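Local coordinates for inner kinetochore subunit cnp3 (Schizosaccharomyces pombe, PDB 6O2D), which helps build the inner kinetochore on centromeric DNA as the fission yeast CENP-C homologue and dimerises through its C-terminal cupin domain, at the interface of chains A and B. Residues are numbered along the deposited sequence; one frame, centred on the assembly and turned at random. Chains: chain A/B, Inner kinetochore subunit cnp3.

Contact 1: the interface of chains A and B. Residues chain A 22, 24, 62; chain B 85-86, 119-120, 149, 158.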
loop_
_atom_site.group_PDB
_atom_site.type_symbol
_atom_site.label_atom_id
_atom_site.label_comp_id
_atom_site.label_asym_id
_atom_site.label_seq_id
_atom_site.Cartn_x
_atom_site.Cartn_y
_atom_site.Cartn_z
ATOM N N LEU A 22 6.965 8.552 -17.466
ATOM C CA LEU A 22 7.528 9.887 -17.300
ATOM C C LEU A 22 8.059 10.052 -15.890
ATOM O O LEU A 22 7.636 9.375 -14.961
ATOM C CB LEU A 22 6.509 10.986 -17.616
ATOM C CG LEU A 22 6.249 11.141 -19.116
ATOM C CD1 LEU A 22 5.129 10.197 -19.536
ATOM C CD2 LEU A 22 5.938 12.582 -19.522
ATOM N N TRP A 24 8.407 12.853 -13.755
ATOM C CA TRP A 24 8.051 13.917 -12.805
ATOM C C TRP A 24 9.300 14.722 -12.430
ATOM O O TRP A 24 9.495 15.120 -11.279
ATOM C CB TRP A 24 7.345 13.324 -11.578
ATOM C CG TRP A 24 6.579 14.275 -10.654
ATOM C CD1 TRP A 24 6.907 14.600 -9.359
ATOM C CD2 TRP A 24 5.340 14.956 -10.927
ATOM N NE1 TRP A 24 5.982 15.474 -8.834
ATOM C CE2 TRP A 24 5.006 15.701 -9.770
ATOM C CE3 TRP A 24 4.495 15.029 -12.043
ATOM C CZ2 TRP A 24 3.860 16.509 -9.700
ATOM C CZ3 TRP A 24 3.353 15.837 -11.971
ATOM C CH2 TRP A 24 3.052 16.564 -10.809
ATOM N N GLU A 62 10.120 4.196 -4.644
ATOM C CA GLU A 62 10.207 5.586 -5.114
ATOM C C GLU A 62 10.774 6.418 -3.957
ATOM O O GLU A 62 10.063 7.132 -3.260
ATOM C CB GLU A 62 8.902 6.164 -5.676
ATOM C CG GLU A 62 9.187 7.317 -6.685
ATOM C CD GLU A 62 8.364 7.267 -7.977
ATOM O OE1 GLU A 62 7.553 8.195 -8.224
ATOM O OE2 GLU A 62 8.547 6.310 -8.759
ATOM N N LYS B 85 -0.715 12.565 -11.401
ATOM C CA LYS B 85 -0.254 13.879 -10.915
ATOM C C LYS B 85 0.864 13.659 -9.891
ATOM O O LYS B 85 1.802 12.897 -10.164
ATOM C CB LYS B 85 -1.458 14.669 -10.413
ATOM C CG LYS B 85 -2.360 15.233 -11.512
ATOM C CD LYS B 85 -3.502 16.063 -10.933
ATOM C CE LYS B 85 -4.448 15.206 -10.093
ATOM N NZ LYS B 85 -5.693 15.940 -9.712
ATOM N N HIS B 86 0.791 14.257 -8.706
ATOM C CA HIS B 86 1.878 14.235 -7.739
ATOM C C HIS B 86 1.832 13.023 -6.816
ATOM O O HIS B 86 2.608 12.964 -5.858
ATOM C CB HIS B 86 1.830 15.510 -6.904
ATOM C CG HIS B 86 0.484 15.764 -6.304
ATOM N ND1 HIS B 86 -0.563 16.298 -7.025
ATOM C CD2 HIS B 86 -0.002 15.517 -5.064
ATOM C CE1 HIS B 86 -1.628 16.388 -6.251
ATOM N NE2 HIS B 86 -1.313 15.923 -5.056
ATOM N N ARG B 119 4.206 8.912 -10.207
ATOM C CA ARG B 119 3.770 10.294 -10.355
ATOM C C ARG B 119 4.015 10.761 -11.784
ATOM O O ARG B 119 5.004 10.379 -12.416
ATOM C CB ARG B 119 4.520 11.196 -9.374
ATOM C CG ARG B 119 4.341 10.821 -7.908
ATOM C CD ARG B 119 5.238 11.655 -6.997
ATOM N NE ARG B 119 6.647 11.302 -7.140
ATOM C CZ ARG B 119 7.647 11.965 -6.573
ATOM N NH1 ARG B 119 7.405 13.028 -5.813
ATOM N NH2 ARG B 119 8.893 11.562 -6.769
ATOM N N GLY B 120 3.102 11.592 -12.289
ATOM C CA GLY B 120 3.216 12.159 -13.626
ATOM C C GLY B 120 2.897 11.207 -14.761
ATOM O O GLY B 120 3.476 11.332 -15.839
ATOM N N ARG B 149 8.752 22.195 -5.164
ATOM C CA ARG B 149 8.431 22.321 -6.577
ATOM C C ARG B 149 6.984 22.672 -6.873
ATOM O O ARG B 149 6.664 22.964 -8.029
ATOM C CB ARG B 149 8.784 21.024 -7.312
ATOM C CG ARG B 149 10.255 20.877 -7.619
ATOM C CD ARG B 149 10.574 19.429 -7.892
ATOM N NE ARG B 149 9.479 18.740 -8.563
ATOM C CZ ARG B 149 9.613 17.571 -9.175
ATOM N NH1 ARG B 149 10.786 16.954 -9.186
ATOM N NH2 ARG B 149 8.580 17.015 -9.775
ATOM N N ARG B 158 2.699 23.293 -14.404
ATOM C CA ARG B 158 3.648 22.412 -15.074
ATOM C C ARG B 158 3.336 22.228 -16.560
ATOM O O ARG B 158 2.857 23.139 -17.250
ATOM C CB ARG B 158 3.673 21.060 -14.366
ATOM C CG ARG B 158 3.507 21.180 -12.865
ATOM C CD ARG B 158 3.343 19.825 -12.218
ATOM N NE ARG B 158 4.619 19.133 -12.106
ATOM C CZ ARG B 158 5.414 19.206 -11.044
ATOM N NH1 ARG B 158 5.063 19.943 -9.998
ATOM N NH2 ARG B 158 6.559 18.543 -11.031
ATOM O OXT ARG B 158 3.575 21.149 -17.108
#

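Contact 2: the interface of chains A and B. Residues chain A 65, 88, 119, 141-145; chain B 24, 62, 64-66, 141, 143-144.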
loop_
_atom_site.group_PDB
_atom_site.type_symbol
_atom_site.label_atom_id
_atom_site.label_comp_id
_atom_site.label_asym_id
_atom_site.label_seq_id
_atom_site.Cartn_x
_atom_site.Cartn_y
_atom_site.Cartn_z
ATOM N N SER A 65 9.965 8.566 -0.363
ATOM C CA SER A 65 8.623 8.662 0.205
ATOM C C SER A 65 7.852 7.346 0.235
ATOM O O SER A 65 6.964 7.196 1.079
ATOM C CB SER A 65 7.813 9.722 -0.547
ATOM O OG SER A 65 7.249 9.178 -1.730
ATOM N N ILE A 88 4.905 4.978 7.991
ATOM C CA ILE A 88 3.583 4.368 8.020
ATOM C C ILE A 88 3.665 3.073 7.236
ATOM O O ILE A 88 4.071 3.074 6.071
ATOM C CB ILE A 88 2.528 5.297 7.396
ATOM C CG1 ILE A 88 2.719 6.732 7.886
ATOM C CG2 ILE A 88 1.122 4.774 7.696
ATOM C CD1 ILE A 88 2.478 7.773 6.813
ATOM N N ARG A 119 2.950 5.480 12.665
ATOM C CA ARG A 119 4.281 5.945 13.030
ATOM C C ARG A 119 4.484 5.944 14.542
ATOM O O ARG A 119 3.559 6.190 15.319
ATOM C CB ARG A 119 4.519 7.350 12.476
ATOM C CG ARG A 119 4.640 7.389 10.963
ATOM C CD ARG A 119 4.715 8.811 10.425
ATOM N NE ARG A 119 3.433 9.512 10.478
ATOM C CZ ARG A 119 3.250 10.756 10.037
ATOM N NH1 ARG A 119 4.261 11.432 9.502
ATOM N NH2 ARG A 119 2.058 11.327 10.126
ATOM N N THR A 141 6.379 7.653 4.179
ATOM C CA THR A 141 6.884 8.573 5.184
ATOM C C THR A 141 6.606 9.999 4.727
ATOM O O THR A 141 6.463 10.265 3.531
ATOM C CB THR A 141 8.387 8.341 5.423
ATOM O OG1 THR A 141 8.823 9.068 6.580
ATOM C CG2 THR A 141 9.202 8.788 4.209
ATOM N N ASP A 142 6.513 10.911 5.692
ATOM C CA ASP A 142 6.237 12.320 5.425
ATOM C C ASP A 142 7.578 13.050 5.375
ATOM O O ASP A 142 8.133 13.425 6.412
ATOM C CB ASP A 142 5.303 12.890 6.486
ATOM C CG ASP A 142 4.841 14.288 6.161
ATOM O OD1 ASP A 142 5.711 15.163 5.990
ATOM O OD2 ASP A 142 3.613 14.515 6.081
ATOM N N THR A 143 8.077 13.281 4.155
ATOM C CA THR A 143 9.440 13.784 3.985
ATOM C C THR A 143 9.598 15.184 4.555
ATOM O O THR A 143 10.643 15.510 5.130
ATOM C CB THR A 143 9.830 13.781 2.509
ATOM O OG1 THR A 143 8.810 14.440 1.744
ATOM C CG2 THR A 143 10.022 12.363 2.004
ATOM N N LEU A 144 8.578 16.032 4.402
ATOM C CA LEU A 144 8.648 17.372 4.982
ATOM C C LEU A 144 8.716 17.307 6.506
ATOM O O LEU A 144 9.598 17.914 7.125
ATOM C CB LEU A 144 7.447 18.203 4.520
ATOM C CG LEU A 144 7.377 19.648 5.014
ATOM C CD1 LEU A 144 8.663 20.415 4.704
ATOM C CD2 LEU A 144 6.159 20.374 4.450
ATOM N N GLU A 145 7.819 16.527 7.125
ATOM C CA GLU A 145 7.803 16.416 8.583
ATOM C C GLU A 145 9.106 15.824 9.104
ATOM O O GLU A 145 9.636 16.276 10.128
ATOM C CB GLU A 145 6.607 15.573 9.031
ATOM C CG GLU A 145 6.497 15.391 10.533
ATOM C CD GLU A 145 6.053 16.649 11.241
ATOM O OE1 GLU A 145 6.316 16.771 12.455
ATOM O OE2 GLU A 145 5.437 17.518 10.586
ATOM N N TRP B 24 3.108 9.526 17.945
ATOM C CA TRP B 24 4.281 10.121 17.310
ATOM C C TRP B 24 4.262 11.640 17.461
ATOM O O TRP B 24 4.606 12.386 16.541
ATOM C CB TRP B 24 4.391 9.718 15.837
ATOM C CG TRP B 24 5.799 9.762 15.304
ATOM C CD1 TRP B 24 6.902 9.160 15.844
ATOM C CD2 TRP B 24 6.249 10.433 14.120
ATOM N NE1 TRP B 24 8.005 9.415 15.069
ATOM C CE2 TRP B 24 7.633 10.198 14.008
ATOM C CE3 TRP B 24 5.615 11.211 13.147
ATOM C CZ2 TRP B 24 8.396 10.720 12.964
ATOM C CZ3 TRP B 24 6.372 11.725 12.113
ATOM C CH2 TRP B 24 7.749 11.478 12.029
ATOM N N GLU B 62 -3.415 9.085 6.301
ATOM C CA GLU B 62 -2.319 9.798 6.942
ATOM C C GLU B 62 -2.042 11.064 6.131
ATOM O O GLU B 62 -1.045 11.158 5.413
ATOM C CB GLU B 62 -1.073 8.926 7.055
ATOM C CG GLU B 62 -0.065 9.460 8.057
ATOM C CD GLU B 62 -0.569 9.381 9.480
ATOM O OE1 GLU B 62 -0.773 8.252 9.972
ATOM O OE2 GLU B 62 -0.770 10.446 10.099
ATOM N N PRO B 64 -0.806 14.638 5.088
ATOM C CA PRO B 64 -1.037 14.639 3.639
ATOM C C PRO B 64 -0.203 13.622 2.854
ATOM O O PRO B 64 -0.266 13.621 1.628
ATOM C CB PRO B 64 -0.652 16.062 3.236
ATOM C CG PRO B 64 0.397 16.468 4.239
ATOM C CD PRO B 64 0.212 15.629 5.486
ATOM N N SER B 65 0.558 12.767 3.532
ATOM C CA SER B 65 1.557 11.957 2.840
ATOM C C SER B 65 1.036 10.616 2.317
ATOM O O SER B 65 1.556 10.122 1.308
ATOM C CB SER B 65 2.768 11.741 3.764
ATOM O OG SER B 65 2.689 10.522 4.482
ATOM N N PHE B 66 0.040 9.999 2.959
ATOM C CA PHE B 66 -0.349 8.639 2.590
ATOM C C PHE B 66 -1.838 8.427 2.824
ATOM O O PHE B 66 -2.396 8.937 3.797
ATOM C CB PHE B 66 0.479 7.626 3.391
ATOM C CG PHE B 66 0.028 6.193 3.248
ATOM C CD1 PHE B 66 0.559 5.385 2.252
ATOM C CD2 PHE B 66 -0.889 5.640 4.144
ATOM C CE1 PHE B 66 0.167 4.056 2.125
ATOM C CE2 PHE B 66 -1.291 4.318 4.023
ATOM C CZ PHE B 66 -0.761 3.524 3.008
ATOM N N THR B 141 2.639 10.671 -1.633
ATOM C CA THR B 141 3.267 11.808 -2.283
ATOM C C THR B 141 4.422 12.290 -1.417
ATOM O O THR B 141 4.480 12.017 -0.214
ATOM C CB THR B 141 2.254 12.931 -2.548
ATOM O OG1 THR B 141 2.916 14.049 -3.159
ATOM C CG2 THR B 141 1.578 13.364 -1.248
ATOM N N THR B 143 6.019 15.039 0.382
ATOM C CA THR B 143 5.569 16.320 0.916
ATOM C C THR B 143 6.663 17.375 0.839
ATOM O O THR B 143 6.378 18.550 0.584
ATOM C CB THR B 143 5.096 16.143 2.356
ATOM O OG1 THR B 143 6.162 15.600 3.146
ATOM C CG2 THR B 143 3.909 15.190 2.396
ATOM N N LEU B 144 7.917 16.984 1.077
ATOM C CA LEU B 144 9.018 17.929 0.934
ATOM C C LEU B 144 9.150 18.374 -0.518
ATOM O O LEU B 144 9.243 19.575 -0.811
ATOM C CB LEU B 144 10.320 17.303 1.442
ATOM C CG LEU B 144 11.610 18.134 1.378
ATOM C CD1 LEU B 144 11.407 19.551 1.891
ATOM C CD2 LEU B 144 12.723 17.459 2.162
HETATM O O HOH W 1 1.451 7.423 11.438
#

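Contact 1: the interface of chains A and B
The cupin domain of a CENP-C protein pairs with a second copy of itself, and at one end of this dimer interface an aromatic residue just past strand 16-22 of chain A is received by loops and the C-terminal tail of chain B. A:Trp24 hides 163 Å² here, far more than any neighbour. Its CG stands anti to the backbone N (chi1 -164°), which carries the indole across the boundary.

One face of the ring lies against B:Lys85 O, the backbone of B:His86 and B:Arg119 CB, all displaced toward its rim. CZ2 of A:Trp24 meets the CB methylene of B:His86 at 3.6 Å, and on the other side of the benzo ring CE3 packs on B:Gly120 CA at 3.5 Å, where the glycine presents no side chain.

The opposite face is capped by B:Arg158, the last residue of the chain. Bent at chi3, its side chain lays the guanidinium almost parallel to the indole, 5° between the planes, with NE 3.6 Å from the centroid of the A:Trp24 six-membered ring and NH2 above the five-membered one: a stacked cation-pi contact.

B:Arg149, at the end of helix 143-149, comes in more steeply, 38° from the ring plane. Its NH2 lies over the five-membered ring, on the same face as B:Arg158, and also donates to the A:Trp24 backbone O at 2.6 Å. The oxygen lies close to the guanidinium plane, but the donor stands above the carbonyl plane. One arginine thus grips both backbone and side chain of the tryptophan.

On the other flank B:Arg119 turns a guanidinium face toward A:Trp24 CD1 and makes a long, weak salt bridge from NE to A:Glu62 OE1, 3.4 Å. The two positive groups sharing a face probably gain from the electron-rich ring, and the sandwich probably fastens this edge of the dimer in the copy where the tail of chain B is ordered.

Contact 2: the interface of chains A and B
Where the C-terminal helices of the two cupin domains begin, their first turns meet around the dimer two-fold in the tightest part of this patch. Each Thr143 holds OG1 in the crowded position between its backbone N and carbonyl carbon (chi1 58° in B:Thr143), aiming the hydroxyl at the partner. A:Leu144 N donates to B:Thr143 OG1 at 2.8 Å, nearly straight at 166°, and B:Leu144 N returns the same bond to A:Thr143 OG1. The two hydroxyls also hydrogen-bond each other at 3.2 Å, in no settled direction. B:Thr143 OG1 further donates to A:Asp142 OD1, which it reaches at 2.9 Å from well above the carboxylate plane. That oxygen also accepts from A:Glu145 N, a helix N-cap bond that fixes the carboxylate. Leucine CB atoms pack beside the threonines, and the two Leu144 side chains cross at about a right angle.

The looser side, where B:Trp24 hides 50 Å², is bridged by a water. The A:Arg119 guanidinium, 35° from the indole plane, has B:Trp24 CE3 toward the rim of one face and A:Ile88 CD1 toward the rim of the other; A:Ile88 CD1 also touches B:Glu62 CG. The salt bridge from A:Arg119 NH2 to B:Glu62 OE2, 3.0 Å, is a bent, weak hydrogen bond. Water 1 supplements it, meeting A:Arg119 N and NE and lying 2.8 Å from B:Glu62 OE1, the second carboxylate oxygen.

About 16 Å separates the C-alpha centres of contact 1 and contact 2, neighbouring stretches of one two-fold dimer interface. Trp24, Glu62 and Arg119 serve in both with the chains exchanged, yet chi2 of the tryptophan is -112° in chain A and 53° in chain B, so the indole is nearly flipped over in roughly the same plane. Chain A, modelled to residue 156, offers no counterpart of B:Arg158 to stack on B:Trp24. Helix 143-149 of chain B joins the contacts, starting in contact 2 and ending in contact 1. The two-fold is kept closely at the helix starts, while the tryptophan sites differ as modelled.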